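Local structure of CaaX farnesyltransferase alpha subunit Ram2 (Aspergillus fumigatus, 4L9P) at residues T332-K337 / N344-R349; S277-F282 / I307-D312; A218-T223 / S228-L233; N201-L206 / L245-S250. The protein is the alpha subunit of CaaX farnesyltransferase and, with the beta subunit Ram1, probably attaches isoprenoid groups to the cysteine of CaaX proteins. The protein carries 1 engineered substitution. All coordinates share one frame; numbering follows the deposited sequence.

How the contacts relate
The four contacts belong to the C-terminal half of an all-helical chain of paired helices, and they run along it in two touching pairs joined in the middle. Contacts 1 and 2, with centres 16 Å apart, meet where Arg-349 NH2 makes a 3.1 Å salt bridge to Asp-312 OD1 and where Leu-334 packs on Ile-307. Contact 2 abuts contact 4, centres 18 Å apart, through Trp-279 and Phe-282 against Gln-249. Contact 3 is nested inside the chain loop that contact 4 closes, its Leu-220 lying on Tyr-204. All four have residues reaching Ram1, contact 2 through Glu-308 alone, which ties them to the subunit interface rather than to any known catalytic role.

Contact 1: T332-K337 / N344-R349; sequences TLLKEK and NYWEYR
Leu-334 and Lys-335 meet Trp-346 and Glu-347 across an antiparallel helix hairpin, formed by consecutive helices 323-338 and 343-362 near the C-terminal end of this helical-repeat subunit. The short axes approach to 9.0 Å with their directions at 159°. On the buried side Leu-334 CB sits over one indole face, 3.6 Å from the centroid of the five-membered ring of Trp-346 and 12° off its normal, a CH-pi contact. Leu-334 CD1 spreads over the six-membered ring, while Tyr-345 CD2 lies against the opposite face, so the indole is sandwiched. Lys-335 CB packs at 3.8 Å from Trp-346 CD1. Lys-335 CG stands between the backbone N and the carbonyl carbon (chi1 87°), and the extended chain beyond it carries the ammonium to Glu-347. That carboxylate is modelled in two positions; in one of them Glu-347 OE2 makes a 3.1 Å salt bridge with Lys-335 NZ and is also met by Arg-343 NE, so this pairing is less certain than the packing. Asn-344, on another side of its helix, has both amide atoms bonded to Ram1, OD1 to Ser-480 and ND2 to Tyr-401 of that chain. The indole N-H is not spent on Leu-334: Trp-346 NE1 donates to the carbonyl O of Asp-339 in the link between the helices, tying the ring to the turn.

Contact 2: S277-F282 / I307-D312; sequences SEWKDF and IEWLAD
Trp-279 and Trp-309 form an offset stack that fastens the short connection before helix 280-284 to helix 304-317 in the all-helical alpha subunit. Their six-membered rings have centroids 4.9 Å apart and planes at 21°, so the overlap is partial: Trp-279 CE3 lies over one face of Trp-309, 3.6 Å from its CH2, toward the rim. Trp-309 reaches across with CG anti to its own backbone N (chi1 -165°), which extends the indole away from its helix. Phe-282 CD2 touches a face of Trp-279, adding a third aromatic side chain to the group.

Van der Waals contacts beyond the ring overlap are fewer. Trp-279 CB packs 3.5 Å from Trp-309 NE1, and Leu-310 CD2 lies 3.8 Å from the carbonyl O of Lys-280 and, in an apolar touch, 4.2 Å from Lys-280 CG.

Polar bonds come from the surroundings. Trp-309 NE1 donates to the carbonyl O of Leu-276, and Ser-277 N bonds to Glu-317 OE1, tying the start of 277-282 to helix 304-317. Helices 238-254 and 259-272 add Ile-252 and Ala-265 against Trp-279 and Leu-269 against Trp-309. With neither a salt bridge nor a hydrogen bond between the two segments, their mutual hold rests on dispersion and burial of flat surface, while the indole N-H bond to Leu-276 fixes how Trp-309 is turned.

Contact 3: A218-T223 / S228-L233; sequences AGLHNT and SEKGRL
A type II beta turn from Glu-229 to Arg-232, in the long loop between helices 197-208 and 238-254, folds against the loop segment 218-223 that holds His-221 and Asn-222. Gly-231 N donates to His-221 O at 2.7 Å, and the turn's own Arg-232 N to Glu-229 O bond closes it. Glu-229 O takes a second donor, Asn-222 ND2, at 3.0 Å with a nearly straight N-H (166°); the two donors reach it from opposite faces of its plane, the amide from above rather than on a lone pair. Asn-222 CG is anti to its backbone N (chi1 -158°), which lays the amide beside the turn. Gly-231 has a positive phi (106°), the usual place for glycine at the third position of a type II turn. A water links the two segments, accepting from His-221 N, donating to Gly-231 O and lying in the plane of the imidazole at ND1. Leu-233 CD2 rests over one face of the imidazole, 3.4 Å from His-221 CE1. Leu-220 CD1 crosses the aliphatic chain of Lys-230, 3.5 Å from its CD, and Thr-223 CG2 flanks it. The bent chain delivers NZ to Ram1, where Gln-296, Tyr-335 and Ser-293 of that chain bind it. Leu-220 touches Tyr-204 and Leu-233 touches Phe-208 on helix 197-208, while Gln-270 of helix 259-272 bonds to the carbonyls of Ser-228 and Lys-230.

Contact 4: N201-L206 / L245-S250; sequences NHRYML and LQYSQS
Arg-203 lays its guanidinium flat on the ring of Tyr-247, a cation-pi stack bridging helices 197-208 and 238-254 of the helical-repeat alpha subunit, segment 201-206 lying within a prenyltransferase alpha-subunit repeat. The planes differ by 13°, and Arg-203 CZ stands 3.7 Å from the centroid of the Tyr-247 ring, 19° off the normal. The overlap is offset toward the CD2-CE2 side of the ring, still over its face: Arg-203 CZ lies 3.5 Å from Tyr-247 CE2, and Arg-203 NE follows beside Tyr-247 CD2. Both side chains leave their helices with CG anti to the backbone N (chi1 -169° for Arg-203), and the arginine stays extended as far as NE, so two long groups span a wide gap.

This tight overlap contrasts with the backbones, which remain far apart: the nearest CA atoms, of Arg-203 and Ser-248, are 11.1 Å from each other, and only the Arg-203 and Tyr-247 side chains touch across the segments. Tyr-264 of helix 259-272 packs on both Arg-203 and Ser-248. Arg-203 is buried, yet salt bridges run from NE to Glu-244 and from NH1 to Glu-187, and NH2 is hydrogen-bonded as well; together they help fix the rotation of the guanidinium and balance its buried charge. Tyr-247 is partly exposed, its ring also resting on Leu-190 of helix 180-192, whereas Gln-246 beside it on the helix is turned to solvent. At the closest point of the stack, Arg-203 NH1 is 3.3 Å from Tyr-247 CZ, over the ring face.

Contact 1: T332-K337 / N344-R349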
# COMPACT_ATOMS: atom_id res chain seq x y z
N THR A 332 -24.83 -8.59 -16.63
CA THR A 332 -24.63 -9.86 -17.28
C THR A 332 -23.65 -9.76 -18.46
O THR A 332 -22.79 -10.64 -18.64
CB THR A 332 -25.99 -10.43 -17.70
OG1 THR A 332 -26.79 -10.61 -16.52
CG2 THR A 332 -25.77 -11.77 -18.36
N LEU A 333 -23.76 -8.70 -19.26
CA LEU A 333 -22.76 -8.49 -20.30
C LEU A 333 -21.34 -8.39 -19.71
O LEU A 333 -20.40 -8.91 -20.30
CB LEU A 333 -23.06 -7.25 -21.12
CG LEU A 333 -24.34 -7.35 -21.95
CD1 LEU A 333 -24.67 -6.01 -22.62
CD2 LEU A 333 -24.15 -8.39 -23.01
N LEU A 334 -21.19 -7.68 -18.59
CA LEU A 334 -19.88 -7.54 -17.95
C LEU A 334 -19.40 -8.90 -17.46
O LEU A 334 -18.23 -9.26 -17.69
CB LEU A 334 -19.98 -6.55 -16.80
CG LEU A 334 -20.08 -5.09 -17.29
CD1 LEU A 334 -20.58 -4.15 -16.20
CD2 LEU A 334 -18.68 -4.55 -17.80
N LYS A 335 -20.25 -9.67 -16.78
CA LYS A 335 -19.79 -10.88 -16.19
C LYS A 335 -19.48 -11.96 -17.22
O LYS A 335 -18.60 -12.79 -17.00
CB LYS A 335 -20.76 -11.34 -15.08
CG LYS A 335 -21.85 -12.15 -15.50
CD LYS A 335 -22.74 -12.56 -14.28
CE LYS A 335 -23.64 -13.70 -14.71
NZ LYS A 335 -24.57 -14.03 -13.68
N GLU A 336 -20.18 -11.93 -18.36
CA GLU A 336 -20.01 -12.99 -19.34
C GLU A 336 -18.99 -12.67 -20.41
O GLU A 336 -18.37 -13.58 -20.95
CB GLU A 336 -21.36 -13.37 -19.99
CG GLU A 336 -22.34 -13.99 -18.97
CD GLU A 336 -23.62 -14.45 -19.53
OE1 GLU A 336 -23.92 -14.09 -20.69
OE2 GLU A 336 -24.32 -15.21 -18.79
N LYS A 337 -18.84 -11.40 -20.74
CA LYS A 337 -18.05 -11.02 -21.92
C LYS A 337 -17.05 -9.91 -21.66
O LYS A 337 -15.86 -10.06 -21.98
CB LYS A 337 -18.98 -10.50 -23.04
CG LYS A 337 -19.77 -11.51 -23.74
CD LYS A 337 -20.36 -10.96 -25.09
CE LYS A 337 -19.31 -10.53 -26.16
NZ LYS A 337 -19.93 -10.50 -27.60
N ASN A 344 -17.76 -11.91 -9.68
CA ASN A 344 -18.38 -12.03 -8.35
C ASN A 344 -18.85 -10.67 -7.86
O ASN A 344 -19.84 -10.57 -7.11
CB ASN A 344 -17.45 -12.69 -7.31
CG ASN A 344 -17.25 -14.18 -7.61
OD1 ASN A 344 -18.21 -14.86 -8.08
ND2 ASN A 344 -16.03 -14.67 -7.48
N TYR A 345 -18.16 -9.59 -8.27
CA TYR A 345 -18.64 -8.27 -7.94
C TYR A 345 -19.88 -7.90 -8.78
O TYR A 345 -20.87 -7.35 -8.26
CB TYR A 345 -17.49 -7.23 -8.14
CG TYR A 345 -18.01 -5.81 -8.01
CD1 TYR A 345 -18.48 -5.31 -6.76
CD2 TYR A 345 -18.11 -4.98 -9.13
CE1 TYR A 345 -19.02 -4.04 -6.67
CE2 TYR A 345 -18.65 -3.69 -9.03
CZ TYR A 345 -19.10 -3.26 -7.81
OH TYR A 345 -19.66 -2.00 -7.71
N TRP A 346 -19.85 -8.22 -10.08
CA TRP A 346 -21.07 -7.96 -10.89
C TRP A 346 -22.26 -8.77 -10.32
O TRP A 346 -23.38 -8.23 -10.28
CB TRP A 346 -20.90 -8.36 -12.34
CG TRP A 346 -19.64 -7.73 -12.99
CD1 TRP A 346 -18.74 -8.40 -13.75
CD2 TRP A 346 -19.20 -6.33 -12.98
NE1 TRP A 346 -17.73 -7.53 -14.21
CE2 TRP A 346 -18.01 -6.26 -13.77
CE3 TRP A 346 -19.69 -5.15 -12.39
CZ2 TRP A 346 -17.30 -5.07 -13.96
CZ3 TRP A 346 -18.99 -3.96 -12.60
CH2 TRP A 346 -17.81 -3.93 -13.35
N GLU A 347 -22.03 -9.99 -9.85
CA GLU A 347 -23.15 -10.79 -9.34
C GLU A 347 -23.63 -10.22 -8.01
O GLU A 347 -24.82 -10.27 -7.73
CB GLU A 347 -22.79 -12.29 -9.25
CG GLU A 347 -22.62 -12.95 -10.62
CD GLU A 347 -22.28 -14.45 -10.61
OE1 GLU A 347 -21.90 -15.02 -9.56
OE2 GLU A 347 -22.36 -15.05 -11.69
N TYR A 348 -22.70 -9.68 -7.21
CA TYR A 348 -23.09 -8.98 -5.96
C TYR A 348 -24.01 -7.78 -6.30
O TYR A 348 -25.05 -7.56 -5.64
CB TYR A 348 -21.84 -8.53 -5.19
CG TYR A 348 -22.09 -7.62 -4.03
CD1 TYR A 348 -22.56 -8.14 -2.83
CD2 TYR A 348 -21.81 -6.24 -4.10
CE1 TYR A 348 -22.77 -7.33 -1.72
CE2 TYR A 348 -22.03 -5.41 -2.99
CZ TYR A 348 -22.49 -5.97 -1.79
OH TYR A 348 -22.72 -5.16 -0.69
N ARG A 349 -23.66 -7.02 -7.35
CA ARG A 349 -24.50 -5.90 -7.78
C ARG A 349 -25.85 -6.41 -8.25
O ARG A 349 -26.87 -5.83 -7.90
CB ARG A 349 -23.86 -5.06 -8.88
CG ARG A 349 -22.61 -4.28 -8.39
CD ARG A 349 -23.02 -3.09 -7.49
NE ARG A 349 -23.71 -2.09 -8.30
CZ ARG A 349 -24.88 -1.53 -8.00
NH1 ARG A 349 -25.56 -1.88 -6.89
NH2 ARG A 349 -25.39 -0.60 -8.83

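Contact 2: S277-F282 / I307-D312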
# COMPACT_ATOMS: atom_id res chain seq x y z
N SER A 277 -27.13 9.83 -14.59
CA SER A 277 -28.00 9.88 -15.76
C SER A 277 -27.71 11.08 -16.70
O SER A 277 -28.14 11.09 -17.86
CB SER A 277 -29.49 9.84 -15.35
OG SER A 277 -29.75 10.91 -14.47
N GLU A 278 -26.98 12.10 -16.22
CA GLU A 278 -26.53 13.14 -17.13
C GLU A 278 -25.76 12.59 -18.31
O GLU A 278 -25.69 13.26 -19.34
CB GLU A 278 -25.61 14.15 -16.45
CG GLU A 278 -26.32 15.04 -15.53
CD GLU A 278 -25.69 16.42 -15.39
OE1 GLU A 278 -24.58 16.75 -15.97
OE2 GLU A 278 -26.33 17.17 -14.64
N TRP A 279 -25.13 11.44 -18.14
CA TRP A 279 -24.36 10.84 -19.22
C TRP A 279 -25.01 9.59 -19.84
O TRP A 279 -24.34 8.80 -20.48
CB TRP A 279 -22.95 10.46 -18.75
CG TRP A 279 -22.00 11.61 -18.73
CD1 TRP A 279 -22.27 12.98 -18.75
CD2 TRP A 279 -20.60 11.47 -18.78
NE1 TRP A 279 -21.06 13.67 -18.78
CE2 TRP A 279 -20.03 12.77 -18.80
CE3 TRP A 279 -19.76 10.35 -18.82
CZ2 TRP A 279 -18.64 12.98 -18.83
CZ3 TRP A 279 -18.40 10.54 -18.86
CH2 TRP A 279 -17.84 11.85 -18.90
N LYS A 280 -26.32 9.44 -19.67
CA LYS A 280 -26.96 8.22 -20.14
C LYS A 280 -26.80 8.06 -21.64
O LYS A 280 -26.42 7.01 -22.12
CB LYS A 280 -28.43 8.21 -19.73
CG LYS A 280 -29.17 6.90 -20.03
CD LYS A 280 -30.62 7.02 -19.62
CE LYS A 280 -31.40 5.83 -20.13
NZ LYS A 280 -32.85 6.03 -19.95
N ASP A 281 -27.03 9.13 -22.39
CA ASP A 281 -26.97 9.01 -23.84
C ASP A 281 -25.53 8.85 -24.29
O ASP A 281 -25.25 8.10 -25.22
CB ASP A 281 -27.57 10.25 -24.46
CG ASP A 281 -29.06 10.29 -24.35
OD1 ASP A 281 -29.69 9.22 -24.19
OD2 ASP A 281 -29.60 11.41 -24.46
N PHE A 282 -24.61 9.57 -23.65
CA PHE A 282 -23.20 9.42 -23.99
C PHE A 282 -22.78 7.95 -23.77
O PHE A 282 -22.12 7.37 -24.62
CB PHE A 282 -22.35 10.35 -23.11
CG PHE A 282 -20.88 10.27 -23.38
CD1 PHE A 282 -20.37 10.78 -24.55
CD2 PHE A 282 -20.00 9.73 -22.43
CE1 PHE A 282 -19.03 10.77 -24.83
CE2 PHE A 282 -18.63 9.69 -22.69
CZ PHE A 282 -18.14 10.23 -23.90
N ILE A 307 -20.83 0.29 -20.18
CA ILE A 307 -21.81 -0.70 -19.71
C ILE A 307 -21.98 -0.56 -18.20
O ILE A 307 -23.14 -0.59 -17.68
CB ILE A 307 -21.35 -2.15 -20.04
CG1 ILE A 307 -21.14 -2.34 -21.54
CG2 ILE A 307 -22.33 -3.20 -19.49
CD1 ILE A 307 -20.60 -3.71 -21.86
N GLU A 308 -20.88 -0.38 -17.44
CA GLU A 308 -21.03 -0.24 -15.99
C GLU A 308 -21.76 1.05 -15.63
O GLU A 308 -22.58 1.09 -14.69
CB GLU A 308 -19.65 -0.20 -15.37
CG GLU A 308 -19.72 -0.16 -13.84
CD GLU A 308 -18.32 -0.05 -13.30
OE1 GLU A 308 -17.41 0.31 -14.11
OE2 GLU A 308 -18.11 -0.31 -12.09
N TRP A 309 -21.51 2.10 -16.41
CA TRP A 309 -22.22 3.36 -16.20
C TRP A 309 -23.72 3.17 -16.36
O TRP A 309 -24.53 3.62 -15.52
CB TRP A 309 -21.72 4.40 -17.21
CG TRP A 309 -22.10 5.79 -16.88
CD1 TRP A 309 -23.33 6.36 -16.99
CD2 TRP A 309 -21.22 6.80 -16.37
NE1 TRP A 309 -23.27 7.69 -16.59
CE2 TRP A 309 -21.98 7.97 -16.19
CE3 TRP A 309 -19.85 6.82 -16.06
CZ2 TRP A 309 -21.42 9.15 -15.72
CZ3 TRP A 309 -19.27 8.00 -15.59
CH2 TRP A 309 -20.06 9.15 -15.42
N LEU A 310 -24.09 2.49 -17.46
CA LEU A 310 -25.52 2.19 -17.69
C LEU A 310 -26.13 1.33 -16.58
O LEU A 310 -27.27 1.55 -16.18
CB LEU A 310 -25.72 1.55 -19.08
CG LEU A 310 -25.43 2.55 -20.19
CD1 LEU A 310 -25.35 1.89 -21.57
CD2 LEU A 310 -26.37 3.78 -20.19
N ALA A 311 -25.38 0.35 -16.06
CA ALA A 311 -25.93 -0.49 -15.02
C ALA A 311 -26.29 0.39 -13.84
O ALA A 311 -27.32 0.21 -13.22
CB ALA A 311 -24.91 -1.51 -14.61
N ASP A 312 -25.39 1.32 -13.50
CA ASP A 312 -25.66 2.20 -12.36
C ASP A 312 -26.82 3.17 -12.61
O ASP A 312 -27.63 3.41 -11.69
CB ASP A 312 -24.41 2.98 -11.94
CG ASP A 312 -23.36 2.09 -11.32
OD1 ASP A 312 -23.68 0.98 -10.82
OD2 ASP A 312 -22.19 2.50 -11.29

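Contact 3: A218-T223 / S228-L233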
# COMPACT_ATOMS: atom_id res chain seq x y z
N ALA A 218 -7.48 16.95 2.70
CA ALA A 218 -8.29 15.79 2.43
C ALA A 218 -8.26 15.57 0.92
O ALA A 218 -8.16 16.53 0.14
CB ALA A 218 -9.75 16.00 2.87
N GLY A 219 -8.49 14.35 0.45
CA GLY A 219 -8.65 14.12 -0.98
C GLY A 219 -10.01 14.57 -1.49
O GLY A 219 -10.18 14.85 -2.68
N LEU A 220 -10.99 14.63 -0.60
CA LEU A 220 -12.38 14.94 -0.97
C LEU A 220 -12.98 15.92 0.01
O LEU A 220 -12.63 15.92 1.19
CB LEU A 220 -13.22 13.64 -0.89
CG LEU A 220 -12.87 12.56 -1.91
CD1 LEU A 220 -13.56 11.22 -1.57
CD2 LEU A 220 -13.27 13.04 -3.30
N HIS A 221 -13.89 16.74 -0.50
CA HIS A 221 -14.71 17.55 0.39
C HIS A 221 -15.63 16.69 1.22
O HIS A 221 -15.92 15.51 0.91
CB HIS A 221 -15.62 18.46 -0.44
CG HIS A 221 -14.91 19.65 -1.01
ND1 HIS A 221 -14.23 19.64 -2.22
CD2 HIS A 221 -14.72 20.87 -0.47
CE1 HIS A 221 -13.70 20.83 -2.43
NE2 HIS A 221 -14.00 21.61 -1.40
N ASN A 222 -16.12 17.30 2.29
CA ASN A 222 -17.25 16.75 3.04
C ASN A 222 -16.92 15.44 3.74
O ASN A 222 -17.78 14.58 3.86
CB ASN A 222 -18.50 16.54 2.14
CG ASN A 222 -19.80 16.47 2.94
OD1 ASN A 222 -19.95 17.15 3.98
ND2 ASN A 222 -20.77 15.71 2.43
N THR A 223 -15.70 15.29 4.23
CA THR A 223 -15.37 14.12 5.01
C THR A 223 -15.98 14.20 6.43
O THR A 223 -15.90 13.25 7.17
CB THR A 223 -13.83 13.87 5.08
OG1 THR A 223 -13.18 15.04 5.59
CG2 THR A 223 -13.28 13.60 3.68
N SER A 228 -21.52 8.24 2.32
CA SER A 228 -22.11 8.27 0.98
C SER A 228 -22.04 9.64 0.33
O SER A 228 -22.14 9.75 -0.89
CB SER A 228 -23.57 7.79 1.01
OG SER A 228 -24.37 8.68 1.78
N GLU A 229 -21.88 10.69 1.12
CA GLU A 229 -21.84 12.04 0.56
C GLU A 229 -20.40 12.58 0.49
O GLU A 229 -20.19 13.76 0.22
CB GLU A 229 -22.72 12.97 1.37
CG GLU A 229 -24.12 12.42 1.65
CD GLU A 229 -24.85 11.98 0.38
OE1 GLU A 229 -24.87 12.77 -0.58
OE2 GLU A 229 -25.41 10.85 0.35
N LYS A 230 -19.41 11.70 0.68
CA LYS A 230 -18.02 12.17 0.66
C LYS A 230 -17.72 12.68 -0.75
O LYS A 230 -18.02 12.00 -1.75
CB LYS A 230 -17.06 11.01 1.07
CG LYS A 230 -15.67 11.55 1.35
CD LYS A 230 -14.65 10.45 1.70
CE LYS A 230 -14.99 9.68 2.94
NZ LYS A 230 -13.85 8.70 3.24
N GLY A 231 -17.13 13.87 -0.84
CA GLY A 231 -16.81 14.49 -2.10
C GLY A 231 -17.73 15.66 -2.44
O GLY A 231 -17.34 16.52 -3.23
N ARG A 232 -18.96 15.70 -1.90
CA ARG A 232 -19.90 16.79 -2.22
C ARG A 232 -19.35 18.17 -1.91
O ARG A 232 -18.91 18.43 -0.79
CB ARG A 232 -21.17 16.61 -1.40
CG ARG A 232 -21.95 15.43 -1.81
CD ARG A 232 -23.04 15.91 -2.69
NE ARG A 232 -23.00 15.21 -3.95
CZ ARG A 232 -23.50 14.00 -4.15
NH1 ARG A 232 -24.09 13.32 -3.16
NH2 ARG A 232 -23.40 13.48 -5.36
N LEU A 233 -19.36 19.04 -2.92
CA LEU A 233 -18.89 20.42 -2.75
C LEU A 233 -19.94 21.22 -1.99
O LEU A 233 -21.13 21.05 -2.24
CB LEU A 233 -18.74 21.11 -4.12
CG LEU A 233 -17.70 20.50 -5.06
CD1 LEU A 233 -17.86 20.93 -6.53
CD2 LEU A 233 -16.31 20.90 -4.63
O HOH W 1 -14.50 16.80 -3.37

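Contact 4: N201-L206 / L245-S250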
# COMPACT_ATOMS: atom_id res chain seq x y z
N ASN A 201 -5.61 12.16 -11.43
CA ASN A 201 -5.78 12.37 -10.00
C ASN A 201 -5.39 13.79 -9.60
O ASN A 201 -6.05 14.42 -8.77
CB ASN A 201 -5.01 11.27 -9.23
CG ASN A 201 -5.13 11.46 -7.74
OD1 ASN A 201 -6.19 11.15 -7.16
ND2 ASN A 201 -4.13 12.09 -7.10
N HIS A 202 -4.27 14.26 -10.17
CA HIS A 202 -3.82 15.64 -9.85
C HIS A 202 -4.83 16.61 -10.43
O HIS A 202 -5.12 17.65 -9.79
CB HIS A 202 -2.44 15.85 -10.46
CG HIS A 202 -1.76 17.10 -9.95
ND1 HIS A 202 -1.23 17.15 -8.68
CD2 HIS A 202 -1.49 18.29 -10.54
CE1 HIS A 202 -0.68 18.33 -8.49
NE2 HIS A 202 -0.85 19.05 -9.60
N ARG A 203 -5.42 16.32 -11.58
CA ARG A 203 -6.45 17.22 -12.17
C ARG A 203 -7.62 17.36 -11.19
O ARG A 203 -8.15 18.47 -11.00
CB ARG A 203 -6.98 16.66 -13.50
CG ARG A 203 -7.85 17.73 -14.23
CD ARG A 203 -8.44 17.13 -15.56
NE ARG A 203 -9.15 18.22 -16.20
CZ ARG A 203 -8.65 19.03 -17.13
NH1 ARG A 203 -7.44 18.80 -17.68
NH2 ARG A 203 -9.38 20.08 -17.51
N TYR A 204 -8.03 16.24 -10.60
CA TYR A 204 -9.15 16.32 -9.65
C TYR A 204 -8.77 17.25 -8.46
O TYR A 204 -9.57 18.10 -8.02
CB TYR A 204 -9.52 14.92 -9.12
CG TYR A 204 -10.72 15.03 -8.19
CD1 TYR A 204 -10.56 15.30 -6.80
CD2 TYR A 204 -12.03 14.84 -8.67
CE1 TYR A 204 -11.67 15.42 -5.95
CE2 TYR A 204 -13.14 14.93 -7.83
CZ TYR A 204 -12.94 15.26 -6.47
OH TYR A 204 -14.04 15.39 -5.63
N MET A 205 -7.56 17.13 -7.94
CA MET A 205 -7.16 18.02 -6.87
C MET A 205 -7.22 19.49 -7.31
O MET A 205 -7.75 20.37 -6.58
CB MET A 205 -5.75 17.71 -6.48
CG MET A 205 -5.30 18.52 -5.27
SD MET A 205 -3.93 19.56 -5.67
CE MET A 205 -3.33 19.09 -7.18
N LEU A 206 -6.71 19.78 -8.51
CA LEU A 206 -6.67 21.19 -8.96
C LEU A 206 -8.07 21.72 -9.08
O LEU A 206 -8.31 22.89 -8.75
CB LEU A 206 -6.01 21.27 -10.34
CG LEU A 206 -4.53 20.91 -10.38
CD1 LEU A 206 -4.02 20.94 -11.83
CD2 LEU A 206 -3.66 21.82 -9.48
N LEU A 245 -16.72 18.10 -17.39
CA LEU A 245 -17.41 16.96 -18.01
C LEU A 245 -17.20 16.91 -19.52
O LEU A 245 -17.03 15.82 -20.11
CB LEU A 245 -18.89 16.96 -17.62
CG LEU A 245 -19.19 16.75 -16.14
CD1 LEU A 245 -20.66 16.99 -15.90
CD2 LEU A 245 -18.79 15.31 -15.69
N GLN A 246 -17.24 18.08 -20.18
CA GLN A 246 -17.00 18.07 -21.60
C GLN A 246 -15.58 17.62 -21.91
O GLN A 246 -15.34 16.84 -22.87
CB GLN A 246 -17.25 19.49 -22.18
CG GLN A 246 -17.04 19.62 -23.66
CD GLN A 246 -17.45 21.01 -24.14
OE1 GLN A 246 -16.66 21.96 -24.10
NE2 GLN A 246 -18.71 21.14 -24.59
N TYR A 247 -14.61 18.08 -21.10
CA TYR A 247 -13.23 17.68 -21.30
C TYR A 247 -13.11 16.14 -21.18
O TYR A 247 -12.45 15.44 -22.00
CB TYR A 247 -12.32 18.36 -20.27
CG TYR A 247 -10.87 17.91 -20.34
CD1 TYR A 247 -9.98 18.52 -21.24
CD2 TYR A 247 -10.39 16.92 -19.48
CE1 TYR A 247 -8.67 18.14 -21.29
CE2 TYR A 247 -9.09 16.50 -19.54
CZ TYR A 247 -8.23 17.10 -20.44
OH TYR A 247 -6.92 16.71 -20.46
N SER A 248 -13.74 15.61 -20.16
CA SER A 248 -13.72 14.15 -19.93
C SER A 248 -14.31 13.39 -21.13
O SER A 248 -13.71 12.37 -21.52
CB SER A 248 -14.50 13.81 -18.67
OG SER A 248 -13.90 14.45 -17.56
N GLN A 249 -15.47 13.85 -21.66
CA GLN A 249 -16.04 13.17 -22.82
C GLN A 249 -15.07 13.21 -23.97
O GLN A 249 -14.91 12.23 -24.68
CB GLN A 249 -17.38 13.78 -23.22
CG GLN A 249 -18.46 13.53 -22.20
CD GLN A 249 -19.86 13.90 -22.71
OE1 GLN A 249 -19.98 14.53 -23.76
NE2 GLN A 249 -20.90 13.49 -21.98
N SER A 250 -14.43 14.36 -24.21
CA SER A 250 -13.50 14.46 -25.35
C SER A 250 -12.32 13.50 -25.21
O SER A 250 -11.86 12.91 -26.19
CB SER A 250 -12.93 15.86 -25.46
OG SER A 250 -13.93 16.77 -25.84